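Local coordinates for Emp46p (Saccharomyces cerevisiae, PDB 2A6V), which serves as a calcium-independent cargo receptor whose lectin-like carbohydrate recognition domain probably binds glycoproteins on the secretory route, at residues 11-16 and 40-45; 68-73 and 213-218; 156-161 and 175-180. All coordinates share one frame; numbering follows the deposited sequence.

All three contacts reach one antiparallel sheet of the legume-lectin-like beta sandwich, whose neighbouring strands run 41-43, 209-218, 66-75, 158-165, 171-176 and 179-184. Contact 1 sets the N-terminal loop 11-16 against strand 41-43; contact 2 pairs strands 209-218 and 66-75, its centre about 9 Å from that of contact 1; contact 3 joins the next two strands, 158-165 and 171-176, about 10 Å from contact 2 between centres. Contact 2 touches both others, through a probable Leu13 N to Met215 O hydrogen bond and the Glu69-Arg161 salt bridge. Contact 1 closes before contact 2 opens, whereas contact 3 falls between residues 73 and 213. Early and late parts of the chain thereby become sheet neighbours.

Contact 1: 11-16 and 40-45; sequences YSLPNL and GRFVLT
Leu16 and Leu13 reach from an irregular loop to the ring of Phe42, and the close packing is concentrated at its CD2 and CE2 atoms. CE2 is the shared point: Leu16 CD2 lies 3.7 Å from Phe42 CE2, approaching obliquely, while Leu13 CD2 comes to the same Phe42 CE2 at 3.8 Å, at the edge and near the ring plane. The second branch of Leu16 is also used, CD1 standing 3.7 Å from Phe42 CD2, so each methyl of Leu16 meets one of two adjacent ring carbons. Phe42 chi1 of -77° puts CG beside its own backbone N and anti to the carbonyl carbon, which brings the far end of the ring nearer to the loop than its CB bond alone would suggest. In the legume-lectin-like sandwich this ring also touches Leu54 and Leu31 of the opposing sheet, so the leucines of loop 11-16 extend an apolar layer between the sheets; Leu13 further packs on Trp29 and Met215. The other end of the contact is partly exposed. One close approach remains there, a van der Waals contact of 3.3 Å between Leu16 CB and Gly40 O, and Gly40 has a positive phi of 88°, which favours glycine. Arg41 is the looser element: it turns away from the loop, Leu16 CD1 meeting its CA at 4.0 Å, and its guanidinium is engaged elsewhere, NE in a salt bridge with Glu211 and NH1 in a hydrogen bond with Glu38 O.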
loop_
_atom_site.group_PDB
_atom_site.type_symbol
_atom_site.label_atom_id
_atom_site.label_comp_id
_atom_site.label_asym_id
_atom_site.label_seq_id
_atom_site.Cartn_x
_atom_site.Cartn_y
_atom_site.Cartn_z
ATOM N N TYR A 11 -13.164 -2.643 -7.225
ATOM C CA TYR A 11 -11.779 -2.644 -6.767
ATOM C C TYR A 11 -11.446 -1.422 -5.904
ATOM O O TYR A 11 -10.294 -0.989 -5.826
ATOM C CB TYR A 11 -10.869 -2.696 -7.987
ATOM C CG TYR A 11 -10.907 -4.023 -8.723
ATOM C CD1 TYR A 11 -9.970 -5.003 -8.452
ATOM C CD2 TYR A 11 -11.871 -4.286 -9.683
ATOM C CE1 TYR A 11 -9.987 -6.234 -9.109
ATOM C CE2 TYR A 11 -11.898 -5.512 -10.355
ATOM C CZ TYR A 11 -10.955 -6.473 -10.066
ATOM O OH TYR A 11 -10.989 -7.682 -10.749
ATOM N N SER A 12 -12.450 -0.872 -5.241
ATOM C CA SER A 12 -12.283 0.243 -4.310
ATOM C C SER A 12 -12.847 -0.088 -2.949
ATOM O O SER A 12 -13.581 -1.070 -2.789
ATOM C CB SER A 12 -12.975 1.505 -4.845
ATOM O OG SER A 12 -12.523 1.844 -6.143
ATOM N N LEU A 13 -12.444 0.670 -1.946
ATOM C CA LEU A 13 -13.134 0.637 -0.668
ATOM C C LEU A 13 -14.390 1.475 -0.803
ATOM O O LEU A 13 -14.398 2.499 -1.484
ATOM C CB LEU A 13 -12.268 1.205 0.461
ATOM C CG LEU A 13 -11.210 0.275 1.039
ATOM C CD1 LEU A 13 -10.303 1.046 2.007
ATOM C CD2 LEU A 13 -11.845 -0.981 1.729
ATOM N N PRO A 14 -15.454 1.073 -0.118
ATOM C CA PRO A 14 -16.644 1.915 -0.064
ATOM C C PRO A 14 -16.322 3.117 0.809
ATOM O O PRO A 14 -15.278 3.132 1.482
ATOM C CB PRO A 14 -17.679 1.001 0.598
ATOM C CG PRO A 14 -16.884 0.159 1.487
ATOM C CD PRO A 14 -15.586 -0.126 0.725
ATOM N N ASN A 15 -17.188 4.115 0.822
ATOM C CA ASN A 15 -16.964 5.210 1.735
ATOM C C ASN A 15 -17.115 4.621 3.130
ATOM O O ASN A 15 -18.171 4.160 3.508
ATOM C CB ASN A 15 -17.915 6.371 1.480
ATOM C CG ASN A 15 -17.723 7.466 2.473
ATOM O OD1 ASN A 15 -18.099 7.322 3.635
ATOM N ND2 ASN A 15 -17.090 8.560 2.049
ATOM N N LEU A 16 -16.018 4.565 3.870
ATOM C CA LEU A 16 -15.978 3.832 5.123
ATOM C C LEU A 16 -16.882 4.393 6.190
ATOM O O LEU A 16 -17.425 3.659 7.000
ATOM C CB LEU A 16 -14.557 3.783 5.662
ATOM C CG LEU A 16 -13.572 3.057 4.768
ATOM C CD1 LEU A 16 -12.215 3.117 5.404
ATOM C CD2 LEU A 16 -14.016 1.625 4.489
ATOM N N GLY A 40 -15.112 5.149 11.234
ATOM C CA GLY A 40 -15.023 5.608 9.866
ATOM C C GLY A 40 -13.685 5.412 9.166
ATOM O O GLY A 40 -13.536 5.861 8.037
ATOM N N ARG A 41 -12.727 4.765 9.817
ATOM C CA ARG A 41 -11.503 4.379 9.096
ATOM C C ARG A 41 -10.944 3.077 9.610
ATOM O O ARG A 41 -11.298 2.601 10.712
ATOM C CB ARG A 41 -10.459 5.504 9.122
ATOM C CG ARG A 41 -9.492 5.558 10.274
ATOM C CD ARG A 41 -10.111 5.683 11.635
ATOM N NE ARG A 41 -9.153 5.929 12.715
ATOM C CZ ARG A 41 -9.473 6.001 13.986
ATOM N NH1 ARG A 41 -10.712 5.751 14.384
ATOM N NH2 ARG A 41 -8.542 6.288 14.877
ATOM N N PHE A 42 -10.117 2.440 8.789
ATOM C CA PHE A 42 -9.439 1.240 9.217
ATOM C C PHE A 42 -8.182 1.578 9.995
ATOM O O PHE A 42 -7.408 2.426 9.588
ATOM C CB PHE A 42 -9.053 0.369 8.032
ATOM C CG PHE A 42 -10.183 -0.425 7.439
ATOM C CD1 PHE A 42 -10.794 -1.439 8.158
ATOM C CD2 PHE A 42 -10.620 -0.179 6.146
ATOM C CE1 PHE A 42 -11.841 -2.187 7.573
ATOM C CE2 PHE A 42 -11.638 -0.940 5.560
ATOM C CZ PHE A 42 -12.236 -1.925 6.270
ATOM N N VAL A 43 -8.010 0.943 11.134
ATOM C CA VAL A 43 -6.793 1.032 11.905
ATOM C C VAL A 43 -6.088 -0.312 11.690
ATOM O O VAL A 43 -6.565 -1.366 12.154
ATOM C CB VAL A 43 -7.063 1.293 13.393
ATOM C CG1 VAL A 43 -5.740 1.341 14.169
ATOM C CG2 VAL A 43 -7.867 2.588 13.571
ATOM N N LEU A 44 -4.991 -0.289 10.946
ATOM C CA LEU A 44 -4.252 -1.501 10.625
ATOM C C LEU A 44 -3.552 -2.047 11.845
ATOM O O LEU A 44 -3.486 -3.267 12.005
ATOM C CB LEU A 44 -3.219 -1.220 9.517
ATOM C CG LEU A 44 -3.769 -0.869 8.136
ATOM C CD1 LEU A 44 -2.658 -0.304 7.252
ATOM C CD2 LEU A 44 -4.390 -2.076 7.452
ATOM N N THR A 45 -3.052 -1.164 12.718
ATOM C CA THR A 45 -2.220 -1.557 13.861
ATOM C C THR A 45 -2.709 -0.936 15.173
ATOM O O THR A 45 -2.058 -0.036 15.724
ATOM C CB THR A 45 -0.756 -1.169 13.618
ATOM O OG1 THR A 45 -0.639 0.231 13.338
ATOM C CG2 THR A 45 -0.215 -1.867 12.392
#

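Contact 2: 68-73 and 213-218; sequences IEWTFR and LKMKLY
Trp70 and Met215 form the aromatic part of the pairing: Met215 CG sits 3.4 Å from the centroid of the six-membered ring, 7° off its normal, a CH-pi contact over one face. Met215 CG is anti to the backbone N, and the bend at chi2 carries SD into an oblique Met-aromatic contact. Apolar contacts continue on this side, with Ile68 CG2 3.9 Å from Met215 CE and Ile68 CG1 4.0 Å from Leu217 CD1. Backbone hydrogen bonds join Glu69 and Lys216 in both directions, and Thr71 N gives a bond of 2.9 Å to Lys214 O. Glu69, Thr71, Lys214 and Lys216 point to the other face. The hydroxyl of Tyr218 reaches Glu69 OE1 there in a weak bond of 3.4 Å, with carboxylate and ring planes 75° apart, while Glu69 OE2 is held by a salt bridge to Arg161. Thr71 OG1 lies 3.6 Å from Lys214 CE and is hydrogen-bonded to Thr159. The strand segments run at 172°, and Leu213 and Lys214 both face Thr71, whose O accepts from Leu213 N at 2.8 Å and more weakly from Lys214 N: a classic beta bulge in an antiparallel sheet of the lectin beta sandwich.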
loop_
_atom_site.group_PDB
_atom_site.type_symbol
_atom_site.label_atom_id
_atom_site.label_comp_id
_atom_site.label_asym_id
_atom_site.label_seq_id
_atom_site.Cartn_x
_atom_site.Cartn_y
_atom_site.Cartn_z
ATOM N N ILE A 68 -4.462 4.201 -8.800
ATOM C CA ILE A 68 -4.829 3.773 -7.456
ATOM C C ILE A 68 -4.509 4.907 -6.513
ATOM O O ILE A 68 -3.396 5.447 -6.517
ATOM C CB ILE A 68 -4.066 2.524 -7.037
ATOM C CG1 ILE A 68 -4.446 1.331 -7.937
ATOM C CG2 ILE A 68 -4.351 2.229 -5.569
ATOM C CD1 ILE A 68 -3.552 0.124 -7.745
ATOM N N GLU A 69 -5.470 5.262 -5.681
ATOM C CA GLU A 69 -5.308 6.303 -4.693
ATOM C C GLU A 69 -5.610 5.709 -3.334
ATOM O O GLU A 69 -6.741 5.280 -3.098
ATOM C CB GLU A 69 -6.260 7.453 -4.961
ATOM C CG GLU A 69 -5.950 8.234 -6.209
ATOM C CD GLU A 69 -6.962 9.335 -6.470
ATOM O OE1 GLU A 69 -8.094 9.300 -5.916
ATOM O OE2 GLU A 69 -6.619 10.237 -7.257
ATOM N N TRP A 70 -4.614 5.670 -2.461
ATOM C CA TRP A 70 -4.778 5.303 -1.060
ATOM C C TRP A 70 -4.694 6.540 -0.185
ATOM O O TRP A 70 -3.741 7.316 -0.332
ATOM C CB TRP A 70 -3.660 4.366 -0.625
ATOM C CG TRP A 70 -3.680 2.980 -1.200
ATOM C CD1 TRP A 70 -2.994 2.531 -2.294
ATOM C CD2 TRP A 70 -4.386 1.855 -0.681
ATOM N NE1 TRP A 70 -3.234 1.190 -2.484
ATOM C CE2 TRP A 70 -4.081 0.749 -1.499
ATOM C CE3 TRP A 70 -5.231 1.655 0.407
ATOM C CZ2 TRP A 70 -4.600 -0.518 -1.266
ATOM C CZ3 TRP A 70 -5.761 0.398 0.617
ATOM C CH2 TRP A 70 -5.432 -0.673 -0.197
ATOM N N THR A 71 -5.658 6.748 0.716
ATOM C CA THR A 71 -5.637 7.837 1.664
ATOM C C THR A 71 -5.356 7.213 3.006
ATOM O O THR A 71 -6.092 6.320 3.445
ATOM C CB THR A 71 -6.965 8.576 1.664
ATOM O OG1 THR A 71 -7.183 9.130 0.358
ATOM C CG2 THR A 71 -6.949 9.728 2.653
ATOM N N PHE A 72 -4.310 7.679 3.663
ATOM C CA PHE A 72 -3.785 7.019 4.850
ATOM C C PHE A 72 -3.245 8.045 5.837
ATOM O O PHE A 72 -3.034 9.206 5.503
ATOM C CB PHE A 72 -2.643 6.055 4.435
ATOM C CG PHE A 72 -1.403 6.774 3.989
ATOM C CD1 PHE A 72 -0.437 7.150 4.906
ATOM C CD2 PHE A 72 -1.248 7.146 2.661
ATOM C CE1 PHE A 72 0.658 7.883 4.506
ATOM C CE2 PHE A 72 -0.129 7.874 2.273
ATOM C CZ PHE A 72 0.813 8.214 3.204
ATOM N N ARG A 73 -3.006 7.623 7.058
ATOM C CA ARG A 73 -2.201 8.401 7.973
ATOM C C ARG A 73 -1.513 7.510 8.997
ATOM O O ARG A 73 -1.890 6.361 9.200
ATOM C CB ARG A 73 -3.032 9.470 8.680
ATOM C CG ARG A 73 -4.096 8.905 9.600
ATOM C CD ARG A 73 -5.013 9.984 10.129
ATOM N NE ARG A 73 -6.045 9.378 10.953
ATOM C CZ ARG A 73 -7.133 9.993 11.374
ATOM N NH1 ARG A 73 -7.344 11.270 11.133
ATOM N NH2 ARG A 73 -8.010 9.310 12.094
ATOM N N LEU A 213 -8.007 5.517 5.318
ATOM C CA LEU A 213 -9.258 6.270 5.329
ATOM C C LEU A 213 -10.065 6.072 4.053
ATOM O O LEU A 213 -11.300 6.152 4.079
ATOM C CB LEU A 213 -8.976 7.764 5.517
ATOM C CG LEU A 213 -8.744 8.193 6.964
ATOM C CD1 LEU A 213 -7.493 7.606 7.548
ATOM C CD2 LEU A 213 -8.742 9.704 6.999
ATOM N N LYS A 214 -9.394 5.811 2.923
ATOM C CA LYS A 214 -10.044 5.720 1.626
ATOM C C LYS A 214 -9.142 4.941 0.682
ATOM O O LYS A 214 -7.910 4.904 0.838
ATOM C CB LYS A 214 -10.343 7.102 1.060
ATOM C CG LYS A 214 -11.150 7.159 -0.204
ATOM C CD LYS A 214 -11.636 8.626 -0.521
ATOM C CE LYS A 214 -10.733 9.721 0.018
ATOM N NZ LYS A 214 -11.148 11.083 -0.477
ATOM N N MET A 215 -9.761 4.264 -0.263
ATOM C CA MET A 215 -9.020 3.675 -1.380
ATOM C C MET A 215 -9.906 3.609 -2.612
ATOM O O MET A 215 -11.038 3.143 -2.532
ATOM C CB MET A 215 -8.474 2.286 -1.028
ATOM C CG MET A 215 -7.650 1.618 -2.165
ATOM S SD MET A 215 -8.692 0.828 -3.427
ATOM C CE MET A 215 -7.496 0.131 -4.504
ATOM N N LYS A 216 -9.423 4.126 -3.727
ATOM C CA LYS A 216 -10.142 4.113 -4.992
ATOM C C LYS A 216 -9.224 3.620 -6.083
ATOM O O LYS A 216 -8.040 3.964 -6.111
ATOM C CB LYS A 216 -10.615 5.514 -5.366
ATOM C CG LYS A 216 -11.657 6.108 -4.455
ATOM C CD LYS A 216 -12.083 7.504 -4.923
ATOM C CE LYS A 216 -13.194 8.084 -4.057
ATOM N NZ LYS A 216 -13.413 9.541 -4.305
ATOM N N LEU A 217 -9.752 2.816 -6.981
ATOM C CA LEU A 217 -9.063 2.451 -8.196
ATOM C C LEU A 217 -9.882 2.988 -9.355
ATOM O O LEU A 217 -11.110 2.941 -9.311
ATOM C CB LEU A 217 -8.881 0.935 -8.334
ATOM C CG LEU A 217 -8.242 0.451 -9.645
ATOM C CD1 LEU A 217 -7.464 -0.814 -9.420
ATOM C CD2 LEU A 217 -9.268 0.243 -10.806
ATOM N N TYR A 218 -9.200 3.494 -10.377
ATOM C CA TYR A 218 -9.829 3.977 -11.603
ATOM C C TYR A 218 -9.241 3.229 -12.783
ATOM O O TYR A 218 -8.036 2.997 -12.860
ATOM C CB TYR A 218 -9.595 5.486 -11.814
ATOM C CG TYR A 218 -9.997 6.407 -10.691
ATOM C CD1 TYR A 218 -11.132 7.211 -10.786
ATOM C CD2 TYR A 218 -9.225 6.507 -9.533
ATOM C CE1 TYR A 218 -11.492 8.062 -9.744
ATOM C CE2 TYR A 218 -9.574 7.349 -8.506
ATOM C CZ TYR A 218 -10.701 8.123 -8.610
ATOM O OH TYR A 218 -11.027 8.955 -7.559
#

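Contact 3: 156-161 and 175-180; sequences VPSTLR and QMDNRV. With EDO (1,2-ethanediol), chain E.
The guanidinium of Arg161 has Asn178 OD1 over one face, 3.5 Å from NH1, and Gln175 OE1 at its edge near the plane; the guanidinium and Asn178 amide planes are 43° apart. Arg161 and Gln175 run side by side in the same direction, Gln175 OE1 approaching Arg161 CD to 3.3 Å. A bend at chi3 turns the end of Arg161, and NE finds its salt-bridge partner in Glu69 on the adjoining strand. The second flat group, the carboxylate of Asp177, is gripped at both oxygens. OD2 takes the hydroxyl of Ser158 at 2.9 Å on the syn side, 26° out of plane, and OD1 takes Thr159 N nearly along its C-O axis. Water 1 ties Asp177 OD2 to Pro157 O as well. Asp177 and Asn178 form the centre of a type I' beta turn from Met176 to Arg179, which leads strand 171-176 into strand 179-184; strand 171-176 in turn forms a hairpin with 158-165. The antiparallel ladder follows: Arg161 and Gln175 exchange two backbone bonds, and Asp177 N returns one to Thr159 O, itself linked through water 2 to Asn178 N. On the face of the sheet opposite Arg161 and Gln175, Met176 SD meets Leu160 CB at 3.9 Å, the bend at chi2 (-66°) turning the sulfur toward Leu160. On the outer strand, 1,2-ethanediol, probably from the crystallisation liquor, donates to Arg179 O and Val180 O.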
loop_
_atom_site.group_PDB
_atom_site.type_symbol
_atom_site.label_atom_id
_atom_site.label_comp_id
_atom_site.label_asym_id
_atom_site.label_seq_id
_atom_site.Cartn_x
_atom_site.Cartn_y
_atom_site.Cartn_z
ATOM N N VAL A 156 -3.800 14.761 9.945
ATOM C CA VAL A 156 -4.111 15.119 8.582
ATOM C C VAL A 156 -3.625 13.992 7.678
ATOM O O VAL A 156 -2.428 13.687 7.653
ATOM C CB VAL A 156 -3.392 16.400 8.157
ATOM C CG1 VAL A 156 -3.651 16.681 6.705
ATOM C CG2 VAL A 156 -3.833 17.545 9.043
ATOM N N PRO A 157 -4.517 13.360 6.939
ATOM C CA PRO A 157 -4.081 12.246 6.099
ATOM C C PRO A 157 -3.354 12.719 4.853
ATOM O O PRO A 157 -3.395 13.901 4.455
ATOM C CB PRO A 157 -5.389 11.565 5.692
ATOM C CG PRO A 157 -6.388 12.625 5.761
ATOM C CD PRO A 157 -5.973 13.589 6.831
ATOM N N SER A 158 -2.723 11.745 4.218
ATOM C CA SER A 158 -2.062 11.930 2.944
ATOM C C SER A 158 -2.630 10.991 1.911
ATOM O O SER A 158 -3.239 9.967 2.269
ATOM C CB SER A 158 -0.577 11.671 3.105
ATOM O OG SER A 158 0.029 12.733 3.833
ATOM N N THR A 159 -2.469 11.335 0.638
ATOM C CA THR A 159 -2.905 10.491 -0.466
ATOM C C THR A 159 -1.722 10.059 -1.302
ATOM O O THR A 159 -0.971 10.900 -1.806
ATOM C CB THR A 159 -3.925 11.210 -1.342
ATOM O OG1 THR A 159 -5.127 11.408 -0.576
ATOM C CG2 THR A 159 -4.339 10.370 -2.571
ATOM N N LEU A 160 -1.559 8.755 -1.425
ATOM C CA LEU A 160 -0.630 8.145 -2.350
ATOM C C LEU A 160 -1.392 7.882 -3.622
ATOM O O LEU A 160 -2.441 7.216 -3.602
ATOM C CB LEU A 160 -0.076 6.846 -1.741
ATOM C CG LEU A 160 0.843 6.003 -2.627
ATOM C CD1 LEU A 160 1.860 5.279 -1.764
ATOM C CD2 LEU A 160 0.035 5.045 -3.493
ATOM N N ARG A 161 -0.914 8.428 -4.736
ATOM C CA ARG A 161 -1.552 8.218 -6.017
ATOM C C ARG A 161 -0.574 7.568 -6.974
ATOM O O ARG A 161 0.467 8.154 -7.308
ATOM C CB ARG A 161 -2.057 9.526 -6.626
ATOM C CG ARG A 161 -2.687 9.268 -7.979
ATOM C CD ARG A 161 -3.043 10.505 -8.760
ATOM N NE ARG A 161 -4.122 11.222 -8.112
ATOM C CZ ARG A 161 -4.351 12.532 -8.219
ATOM N NH1 ARG A 161 -3.563 13.322 -8.954
ATOM N NH2 ARG A 161 -5.385 13.065 -7.570
ATOM N N GLN A 175 2.699 9.836 -6.785
ATOM C CA GLN A 175 2.584 11.131 -6.127
ATOM C C GLN A 175 2.161 10.956 -4.677
ATOM O O GLN A 175 1.412 10.050 -4.344
ATOM C CB GLN A 175 1.538 12.002 -6.828
ATOM C CG GLN A 175 1.832 12.331 -8.291
ATOM C CD GLN A 175 0.594 12.852 -8.982
ATOM O OE1 GLN A 175 -0.263 12.078 -9.395
ATOM N NE2 GLN A 175 0.479 14.163 -9.072
ATOM N N MET A 176 2.673 11.815 -3.823
ATOM C CA MET A 176 2.263 11.937 -2.433
ATOM C C MET A 176 1.710 13.325 -2.256
ATOM O O MET A 176 2.393 14.317 -2.517
ATOM C CB MET A 176 3.432 11.699 -1.488
ATOM C CG MET A 176 4.148 10.365 -1.720
ATOM S SD MET A 176 3.165 8.904 -1.375
ATOM C CE MET A 176 2.976 8.996 0.312
ATOM N N ASP A 177 0.461 13.418 -1.823
ATOM C CA ASP A 177 -0.215 14.709 -1.683
ATOM C C ASP A 177 -0.044 15.566 -2.943
ATOM O O ASP A 177 0.244 16.754 -2.857
ATOM C CB ASP A 177 0.258 15.394 -0.399
ATOM C CG ASP A 177 -0.223 14.695 0.852
ATOM O OD1 ASP A 177 -1.228 13.948 0.771
ATOM O OD2 ASP A 177 0.306 14.882 1.955
ATOM N N ASN A 178 -0.205 14.932 -4.097
ATOM C CA ASN A 178 -0.185 15.580 -5.407
ATOM C C ASN A 178 1.163 16.148 -5.828
ATOM O O ASN A 178 1.241 16.969 -6.753
ATOM C CB ASN A 178 -1.274 16.646 -5.509
ATOM C CG ASN A 178 -2.662 16.057 -5.386
ATOM O OD1 ASN A 178 -2.949 14.993 -5.941
ATOM N ND2 ASN A 178 -3.527 16.733 -4.647
ATOM N N ARG A 179 2.223 15.675 -5.185
ATOM C CA ARG A 179 3.591 16.076 -5.516
ATOM C C ARG A 179 4.339 14.832 -5.921
ATOM O O ARG A 179 4.235 13.800 -5.264
ATOM C CB ARG A 179 4.286 16.734 -4.319
ATOM C CG ARG A 179 3.510 17.927 -3.695
ATOM C CD ARG A 179 4.282 18.818 -2.746
ATOM N NE ARG A 179 5.092 18.054 -1.800
ATOM C CZ ARG A 179 4.678 17.568 -0.627
ATOM N NH1 ARG A 179 3.428 17.709 -0.201
ATOM N NH2 ARG A 179 5.543 16.908 0.135
ATOM N N VAL A 180 5.116 14.901 -6.989
ATOM C CA VAL A 180 5.774 13.714 -7.508
ATOM C C VAL A 180 6.844 13.227 -6.526
ATOM O O VAL A 180 7.687 13.989 -6.060
ATOM C CB VAL A 180 6.348 13.914 -8.933
ATOM C CG1 VAL A 180 7.047 12.673 -9.405
ATOM C CG2 VAL A 180 5.215 14.248 -9.908
HETATM C C1 EDO E . 6.638 14.208 -2.315
HETATM O O1 EDO E . 6.201 13.160 -3.161
HETATM C C2 EDO E . 8.152 14.158 -2.151
HETATM O O2 EDO E . 8.808 14.308 -3.420
HETATM O O HOH W 1 -1.652 15.874 3.642
HETATM O O HOH W 2 -1.235 12.160 -4.402
HETATM O O HOH W 3 0.412 9.540 -9.953
#